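Local coordinates for protein fructuronate-tagaturonate epimerase UxaE from Cohnella laeviribosi in complex with 1 glycerol (Cohnella laeviribosi, PDB 6IL9) that interconverts fructuronate and tagaturonate as a zinc-binding epimerase built on a TIM barrel, at residues I94-R99 / P105-T110; P118-Q123 / D140-A145; G156-H161 / H364-G369. All blocks are in the same frame, centred on the assembly; numbering follows the deposited sequence.

Interaction 1: residues I94-R99 / P105-T110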
loop_
_atom_site.group_PDB
_atom_site.type_symbol
_atom_site.label_atom_id
_atom_site.label_comp_id
_atom_site.label_asym_id
_atom_site.label_seq_id
_atom_site.Cartn_x
_atom_site.Cartn_y
_atom_site.Cartn_z
ATOM N N ILE A 94 -7.745 4.751 0.396
ATOM C CA ILE A 94 -7.360 3.364 0.625
ATOM C C ILE A 94 -6.109 3.082 -0.189
ATOM O O ILE A 94 -6.039 3.437 -1.373
ATOM C CB ILE A 94 -8.488 2.371 0.285
ATOM C CG1 ILE A 94 -7.985 0.948 0.536
ATOM C CG2 ILE A 94 -9.002 2.560 -1.152
ATOM C CD1 ILE A 94 -9.079 -0.092 0.722
ATOM N N GLY A 95 -5.114 2.472 0.453
ATOM C CA GLY A 95 -3.901 2.080 -0.240
ATOM C C GLY A 95 -4.111 0.713 -0.851
ATOM O O GLY A 95 -4.477 -0.236 -0.151
ATOM N N LEU A 96 -3.929 0.608 -2.156
ATOM C CA LEU A 96 -4.232 -0.615 -2.893
ATOM C C LEU A 96 -2.930 -1.129 -3.512
ATOM O O LEU A 96 -2.725 -1.059 -4.733
ATOM C CB LEU A 96 -5.332 -0.341 -3.933
ATOM C CG LEU A 96 -6.697 -0.041 -3.278
ATOM C CD1 LEU A 96 -7.696 0.577 -4.266
ATOM C CD2 LEU A 96 -7.288 -1.297 -2.596
ATOM N N GLY A 97 -2.057 -1.651 -2.653
ATOM C CA GLY A 97 -0.764 -2.136 -3.106
ATOM C C GLY A 97 -0.894 -3.349 -4.012
ATOM O O GLY A 97 -1.728 -4.234 -3.800
ATOM N N ASP A 98 -0.033 -3.396 -5.017
ATOM C CA ASP A 98 -0.098 -4.421 -6.054
ATOM C C ASP A 98 1.322 -4.924 -6.298
ATOM O O ASP A 98 2.115 -4.260 -6.974
ATOM C CB ASP A 98 -0.726 -3.851 -7.316
ATOM C CG ASP A 98 -0.877 -4.884 -8.410
ATOM O OD1 ASP A 98 -0.575 -6.082 -8.174
ATOM O OD2 ASP A 98 -1.293 -4.486 -9.512
ATOM N N ARG A 99 1.625 -6.100 -5.750
ATOM C CA ARG A 99 2.927 -6.740 -5.874
ATOM C C ARG A 99 3.158 -7.325 -7.253
ATOM O O ARG A 99 4.298 -7.673 -7.576
ATOM C CB ARG A 99 3.062 -7.856 -4.835
ATOM C CG ARG A 99 3.048 -7.344 -3.430
ATOM C CD ARG A 99 2.882 -8.453 -2.418
ATOM N NE ARG A 99 3.186 -7.958 -1.079
ATOM C CZ ARG A 99 3.164 -8.709 0.013
ATOM N NH1 ARG A 99 2.825 -9.991 -0.068
ATOM N NH2 ARG A 99 3.470 -8.169 1.185
ATOM N N PRO A 105 -6.897 -2.686 -12.537
ATOM C CA PRO A 105 -8.282 -2.560 -13.028
ATOM C C PRO A 105 -9.323 -3.027 -12.030
ATOM O O PRO A 105 -10.318 -2.322 -11.807
ATOM C CB PRO A 105 -8.276 -3.418 -14.299
ATOM C CG PRO A 105 -6.845 -3.376 -14.759
ATOM C CD PRO A 105 -6.032 -3.406 -13.491
ATOM N N GLY A 106 -9.115 -4.196 -11.425
ATOM C CA GLY A 106 -10.028 -4.661 -10.390
ATOM C C GLY A 106 -10.131 -3.681 -9.237
ATOM O O GLY A 106 -11.217 -3.459 -8.698
ATOM N N HIS A 107 -9.001 -3.076 -8.852
ATOM C CA HIS A 107 -9.008 -2.062 -7.797
ATOM C C HIS A 107 -9.841 -0.855 -8.193
ATOM O O HIS A 107 -10.633 -0.347 -7.391
ATOM C CB HIS A 107 -7.579 -1.641 -7.467
ATOM C CG HIS A 107 -6.871 -2.618 -6.587
ATOM N ND1 HIS A 107 -5.500 -2.694 -6.505
ATOM C CD2 HIS A 107 -7.355 -3.567 -5.753
ATOM C CE1 HIS A 107 -5.169 -3.643 -5.644
ATOM N NE2 HIS A 107 -6.276 -4.184 -5.171
ATOM N N VAL A 108 -9.662 -0.381 -9.425
ATOM C CA VAL A 108 -10.454 0.740 -9.923
ATOM C C VAL A 108 -11.940 0.387 -9.942
ATOM O O VAL A 108 -12.792 1.185 -9.526
ATOM C CB VAL A 108 -9.961 1.157 -11.318
ATOM C CG1 VAL A 108 -10.923 2.183 -11.908
ATOM C CG2 VAL A 108 -8.542 1.710 -11.233
ATOM N N GLN A 109 -12.276 -0.807 -10.447
ATOM C CA GLN A 109 -13.671 -1.246 -10.469
ATOM C C GLN A 109 -14.291 -1.240 -9.081
ATOM O O GLN A 109 -15.501 -0.997 -8.939
ATOM C CB GLN A 109 -13.778 -2.651 -11.073
ATOM C CG GLN A 109 -13.429 -2.710 -12.556
ATOM C CD GLN A 109 -12.945 -4.083 -12.949
ATOM O OE1 GLN A 109 -13.091 -5.038 -12.188
ATOM N NE2 GLN A 109 -12.345 -4.191 -14.128
ATOM N N THR A 110 -13.482 -1.492 -8.049
ATOM C CA THR A 110 -13.991 -1.549 -6.684
ATOM C C THR A 110 -14.291 -0.161 -6.127
ATOM O O THR A 110 -15.311 0.030 -5.459
ATOM C CB THR A 110 -12.989 -2.273 -5.784
ATOM O OG1 THR A 110 -12.720 -3.574 -6.330
ATOM C CG2 THR A 110 -13.562 -2.419 -4.363
HETATM O O HOH W 1 -3.620 -1.077 -7.910
#
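L96 sets its CB over one face of the H107 imidazole, 3.7 Å from the ring centroid and 20° off the ring normal in a CH-pi contact. The atom is displaced toward the rim and comes closest to ND1 of H107, at 3.5 Å. Beyond CB the two side chains run antiparallel alongside each other: the L96 CD2 methyl reaches CD2 of H107 at 3.9 Å, while CD1 rests against CB of the histidine. H107 carries CG anti to its carbonyl carbon (chi1 -79°), which lays the ring over the end of strand 93-96. L96 and H107 thereby join strand to helix inside the beta-alpha-beta unit formed by strand 93-96, helix 104-111 and strand 117-124.

The ring's polar rim is occupied too. A water in the ring plane sits 2.9 Å from H107 ND1 and gives a weak bond to the carbonyl O of L96. NE2 is hydrogen-bonded to the side-chain oxygen of N371, whose amide nitrogen also holds G97 O. No direct hydrogen bond links the segments; an aliphatic carbon packs over the pi face while both ring nitrogens have polar partners, which is likely to limit rotation of the buried imidazole.

Interaction 2: residues P118-Q123 / D140-A145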
loop_
_atom_site.group_PDB
_atom_site.type_symbol
_atom_site.label_atom_id
_atom_site.label_comp_id
_atom_site.label_asym_id
_atom_site.label_seq_id
_atom_site.Cartn_x
_atom_site.Cartn_y
_atom_site.Cartn_z
ATOM N N PRO A 118 -8.469 6.259 -4.386
ATOM C CA PRO A 118 -7.518 5.139 -4.379
ATOM C C PRO A 118 -6.067 5.564 -4.471
ATOM O O PRO A 118 -5.704 6.363 -5.336
ATOM C CB PRO A 118 -7.926 4.335 -5.622
ATOM C CG PRO A 118 -8.421 5.410 -6.591
ATOM C CD PRO A 118 -9.048 6.504 -5.720
ATOM N N ILE A 119 -5.228 5.034 -3.586
ATOM C CA ILE A 119 -3.781 5.103 -3.756
ATOM C C ILE A 119 -3.423 3.824 -4.506
ATOM O O ILE A 119 -3.160 2.778 -3.912
ATOM C CB ILE A 119 -3.051 5.240 -2.420
ATOM C CG1 ILE A 119 -3.701 6.342 -1.565
ATOM C CG2 ILE A 119 -1.564 5.533 -2.661
ATOM C CD1 ILE A 119 -3.764 7.732 -2.223
ATOM N N LEU A 120 -3.457 3.905 -5.840
ATOM C CA LEU A 120 -3.382 2.694 -6.662
ATOM C C LEU A 120 -1.963 2.199 -6.839
ATOM O O LEU A 120 -1.760 1.018 -7.144
ATOM C CB LEU A 120 -3.968 2.947 -8.049
ATOM C CG LEU A 120 -5.459 2.971 -8.256
ATOM C CD1 LEU A 120 -5.668 3.313 -9.719
ATOM C CD2 LEU A 120 -6.046 1.599 -7.949
ATOM N N ALA A 121 -0.984 3.091 -6.719
ATOM C CA ALA A 121 0.428 2.759 -6.817
ATOM C C ALA A 121 0.994 2.823 -5.410
ATOM O O ALA A 121 1.145 3.909 -4.845
ATOM C CB ALA A 121 1.155 3.728 -7.752
ATOM N N GLN A 122 1.296 1.669 -4.834
ATOM C CA GLN A 122 1.813 1.647 -3.468
ATOM C C GLN A 122 2.638 0.384 -3.307
ATOM O O GLN A 122 2.078 -0.710 -3.349
ATOM C CB GLN A 122 0.669 1.682 -2.454
ATOM C CG GLN A 122 1.124 1.408 -1.030
ATOM C CD GLN A 122 0.078 0.666 -0.228
ATOM O OE1 GLN A 122 -0.934 1.238 0.160
ATOM N NE2 GLN A 122 0.314 -0.616 0.019
ATOM N N GLN A 123 3.952 0.532 -3.139
ATOM C CA GLN A 123 4.824 -0.600 -2.845
ATOM C C GLN A 123 5.948 -0.110 -1.947
ATOM O O GLN A 123 6.371 1.049 -2.036
ATOM C CB GLN A 123 5.411 -1.229 -4.122
ATOM C CG GLN A 123 4.445 -2.129 -4.909
ATOM C CD GLN A 123 4.155 -3.426 -4.183
ATOM O OE1 GLN A 123 4.887 -4.411 -4.335
ATOM N NE2 GLN A 123 3.095 -3.437 -3.376
ATOM N N ASP A 140 3.371 2.880 -13.562
ATOM C CA ASP A 140 2.898 2.449 -14.882
ATOM C C ASP A 140 1.597 1.666 -14.757
ATOM O O ASP A 140 0.623 1.931 -15.469
ATOM C CB ASP A 140 3.930 1.555 -15.591
ATOM C CG ASP A 140 5.165 2.304 -16.098
ATOM O OD1 ASP A 140 5.166 3.553 -16.213
ATOM O OD2 ASP A 140 6.159 1.602 -16.406
ATOM N N ALA A 141 1.583 0.669 -13.866
ATOM C CA ALA A 141 0.420 -0.205 -13.749
ATOM C C ALA A 141 -0.813 0.578 -13.313
ATOM O O ALA A 141 -1.912 0.354 -13.827
ATOM C CB ALA A 141 0.715 -1.346 -12.768
ATOM N N ALA A 142 -0.640 1.530 -12.383
ATOM C CA ALA A 142 -1.769 2.342 -11.934
ATOM C C ALA A 142 -2.274 3.274 -13.031
ATOM O O ALA A 142 -3.488 3.440 -13.197
ATOM C CB ALA A 142 -1.376 3.156 -10.697
ATOM N N ALA A 143 -1.362 3.906 -13.776
ATOM C CA ALA A 143 -1.779 4.824 -14.834
ATOM C C ALA A 143 -2.528 4.088 -15.934
ATOM O O ALA A 143 -3.548 4.574 -16.440
ATOM C CB ALA A 143 -0.564 5.551 -15.421
ATOM N N TYR A 144 -2.031 2.921 -16.327
ATOM C CA TYR A 144 -2.717 2.160 -17.359
ATOM C C TYR A 144 -4.050 1.629 -16.857
ATOM O O TYR A 144 -4.993 1.469 -17.643
ATOM C CB TYR A 144 -1.816 1.027 -17.839
ATOM C CG TYR A 144 -0.774 1.449 -18.853
ATOM C CD1 TYR A 144 -1.152 2.030 -20.058
ATOM C CD2 TYR A 144 0.575 1.253 -18.613
ATOM C CE1 TYR A 144 -0.207 2.405 -20.996
ATOM C CE2 TYR A 144 1.533 1.637 -19.549
ATOM C CZ TYR A 144 1.129 2.200 -20.733
ATOM O OH TYR A 144 2.083 2.561 -21.661
ATOM N N ALA A 145 -4.149 1.356 -15.556
ATOM C CA ALA A 145 -5.402 0.875 -14.991
ATOM C C ALA A 145 -6.495 1.933 -15.074
ATOM O O ALA A 145 -7.629 1.632 -15.464
ATOM C CB ALA A 145 -5.190 0.444 -13.542
#
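The backbones of L120 and A142 approach to 5.5 Å between their CA atoms, bringing a strand of the barrel up against helix 135-149 with no hydrogen bond between them. L120 departs from extended geometry (phi/psi -81°/-25°), and this irregularity lets two consecutive residues, L120 and A121, both turn their CB atoms toward the helix, where a regular strand would alternate its sides.

The methyl of A142 is the meeting point. Its CB touches CB of L120 at 3.7 Å and CB of A121 at 3.9 Å, so the one methyl rests against two consecutive strand residues. On the helix side the contact is made by this small methyl, consistent with the close approach of the two backbones. The L120 branch, with CG anti to the carbonyl carbon (chi1 -78°), leads away from this point, and its CD1 passes 4.1 Å from the carbonyl O of A142. The contact is wholly apolar and buried, covering 128 Å² in all.

In the TIM barrel this is the seam between the second strand and the helical layer outside it. A121 also packs on V138 and I139 of the same helix, L120 reaches across to H107 and V108 of helix 104-111, and Y155 lies against A142. On the far side, helix 69-78 contributes R72, which forms a salt bridge with D140. Strand 117-124 itself is flanked in the sheet by strands 93-96 and 156-162, bonded through I119 and A121 respectively.

Interaction 3: residues G156-H161 / H364-G369. With ZN (zinc ion), chain C.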
loop_
_atom_site.group_PDB
_atom_site.type_symbol
_atom_site.label_atom_id
_atom_site.label_comp_id
_atom_site.label_asym_id
_atom_site.label_seq_id
_atom_site.Cartn_x
_atom_site.Cartn_y
_atom_site.Cartn_z
ATOM N N GLY A 156 -3.748 8.181 -6.370
ATOM C CA GLY A 156 -2.498 8.541 -5.734
ATOM C C GLY A 156 -1.406 7.496 -5.858
ATOM O O GLY A 156 -1.668 6.339 -6.195
ATOM N N ALA A 157 -0.170 7.896 -5.567
ATOM C CA ALA A 157 0.992 7.013 -5.611
ATOM C C ALA A 157 1.816 7.225 -4.351
ATOM O O ALA A 157 2.268 8.346 -4.088
ATOM C CB ALA A 157 1.847 7.282 -6.859
ATOM N N ASP A 158 2.022 6.148 -3.588
ATOM C CA ASP A 158 2.619 6.180 -2.257
ATOM C C ASP A 158 3.984 5.502 -2.292
ATOM O O ASP A 158 4.091 4.325 -2.661
ATOM C CB ASP A 158 1.681 5.481 -1.263
ATOM C CG ASP A 158 2.232 5.388 0.153
ATOM O OD1 ASP A 158 3.189 6.104 0.529
ATOM O OD2 ASP A 158 1.649 4.580 0.913
ATOM N N GLY A 159 5.021 6.252 -1.930
ATOM C CA GLY A 159 6.316 5.666 -1.661
ATOM C C GLY A 159 6.293 5.136 -0.244
ATOM O O GLY A 159 6.500 5.885 0.711
ATOM N N ASP A 160 6.008 3.850 -0.104
ATOM C CA ASP A 160 5.649 3.269 1.177
ATOM C C ASP A 160 6.900 2.854 1.939
ATOM O O ASP A 160 7.860 2.359 1.345
ATOM C CB ASP A 160 4.735 2.064 0.941
ATOM C CG ASP A 160 4.214 1.457 2.220
ATOM O OD1 ASP A 160 4.137 2.168 3.245
ATOM O OD2 ASP A 160 3.888 0.252 2.199
ATOM N N HIS A 161 6.889 3.076 3.256
ATOM C CA HIS A 161 7.948 2.600 4.150
ATOM C C HIS A 161 9.333 3.069 3.720
ATOM O O HIS A 161 10.292 2.292 3.716
ATOM C CB HIS A 161 7.949 1.079 4.239
ATOM C CG HIS A 161 7.092 0.542 5.330
ATOM N ND1 HIS A 161 7.395 0.719 6.663
ATOM C CD2 HIS A 161 5.951 -0.181 5.290
ATOM C CE1 HIS A 161 6.464 0.144 7.399
ATOM N NE2 HIS A 161 5.585 -0.423 6.590
ATOM N N HIS A 364 -6.920 6.672 6.453
ATOM C CA HIS A 364 -6.196 5.932 5.435
ATOM C C HIS A 364 -6.041 4.498 5.920
ATOM O O HIS A 364 -5.668 4.272 7.074
ATOM C CB HIS A 364 -4.816 6.542 5.162
ATOM C CG HIS A 364 -4.131 5.933 3.984
ATOM N ND1 HIS A 364 -4.647 6.019 2.712
ATOM C CD2 HIS A 364 -2.994 5.200 3.883
ATOM C CE1 HIS A 364 -3.855 5.379 1.870
ATOM N NE2 HIS A 364 -2.843 4.873 2.554
ATOM N N VAL A 365 -6.332 3.535 5.044
ATOM C CA VAL A 365 -6.095 2.120 5.318
ATOM C C VAL A 365 -5.215 1.576 4.204
ATOM O O VAL A 365 -5.494 1.825 3.028
ATOM C CB VAL A 365 -7.414 1.333 5.403
ATOM C CG1 VAL A 365 -7.138 -0.165 5.504
ATOM C CG2 VAL A 365 -8.249 1.811 6.595
ATOM N N LYS A 366 -4.160 0.836 4.565
ATOM C CA LYS A 366 -3.249 0.274 3.568
ATOM C C LYS A 366 -3.436 -1.230 3.430
ATOM O O LYS A 366 -3.590 -1.944 4.428
ATOM C CB LYS A 366 -1.782 0.556 3.914
ATOM C CG LYS A 366 -1.415 2.008 3.838
ATOM C CD LYS A 366 0.087 2.188 3.618
ATOM C CE LYS A 366 0.425 3.660 3.776
ATOM N NZ LYS A 366 1.864 3.926 3.510
ATOM N N THR A 367 -3.445 -1.692 2.182
ATOM C CA THR A 367 -3.411 -3.104 1.818
ATOM C C THR A 367 -2.331 -3.318 0.768
ATOM O O THR A 367 -1.921 -2.386 0.060
ATOM C CB THR A 367 -4.750 -3.608 1.238
ATOM O OG1 THR A 367 -4.896 -3.136 -0.110
ATOM C CG2 THR A 367 -5.930 -3.142 2.078
ATOM N N ALA A 368 -1.882 -4.571 0.656
ATOM C CA ALA A 368 -1.008 -4.957 -0.450
ATOM C C ALA A 368 -1.043 -6.469 -0.643
ATOM O O ALA A 368 -1.541 -6.959 -1.662
ATOM C CB ALA A 368 0.422 -4.466 -0.208
ATOM N N GLY A 369 -0.551 -7.218 0.346
ATOM C CA GLY A 369 -0.427 -8.658 0.182
ATOM C C GLY A 369 -1.744 -9.388 -0.002
ATOM O O GLY A 369 -1.783 -10.459 -0.619
HETATM ZN ZN ZN C . 3.648 -0.189 7.936
HETATM O O HOH W 2 -1.034 3.889 0.662
HETATM O O HOH W 3 3.173 -2.347 7.297
#
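D160 and K366 face each other with CA atoms 9.7 Å apart, on strands 156-162 and 363-367, which are not neighbours in the eight-stranded TIM barrel, so the contact is made by side chains across its interior. K366 spans the gap with its chain extended beyond CG and places NZ between two carboxylates in a salt-bridge network. D158 crosses the lysine at about a right angle and accepts NZ on the syn lone pair of OD2, at 2.7 Å. D160 comes from the opposite direction; its OD1 lies 2.9 Å from K366 NZ, which sits above the carboxylate plane, 60° out of it. Both aspartates hold CG opposite the backbone N (chi1 177° for D158, -175° for D160), a torsion that carries each carboxylate inward.

E269 forms a further salt bridge to the ammonium group, and T180 OG1 hydrogen-bonds to both NZ and D158 OD1. A leucine in place of K366 would probably leave the carboxylates of D158 and D160, and that of E269, without their shared positive partner. A water gives a second bond to D158 OD2, at 2.8 Å, and meets H364 NE2 in the plane of that ring, linking the two strands once more.

The network lies beside the metal centre, where H161, D273 and H343 hold the zinc. Glycerol, probably from the crystallisation liquor, is hydrogen-bonded to the other oxygen of D160, OD2. H161 binds the zinc through NE2 at 2.4 Å, and a water occupies another position on the metal at 2.3 Å.

Overall arrangement
All three contacts are buried and share one closed sheet. Interactions 1 and 2 join barrel strands to the outer helices, and interaction 3 crosses the interior near the zinc. Adjacent strands tie them together: I94 O bonds to I119 N at 2.8 Å between interactions 1 and 2, A121 O to D158 N at 2.7 Å between 2 and 3, and G95 N to V365 O at 2.7 Å between 1 and 3. The side chain of Q122 also bridges 2 and 3, its NE2 bonding to T367 O. Chemistry follows place: aliphatic carbons alone in interaction 2, aliphatic carbon over an imidazole with a polar rim in interaction 1, and ionic pairs in interaction 3.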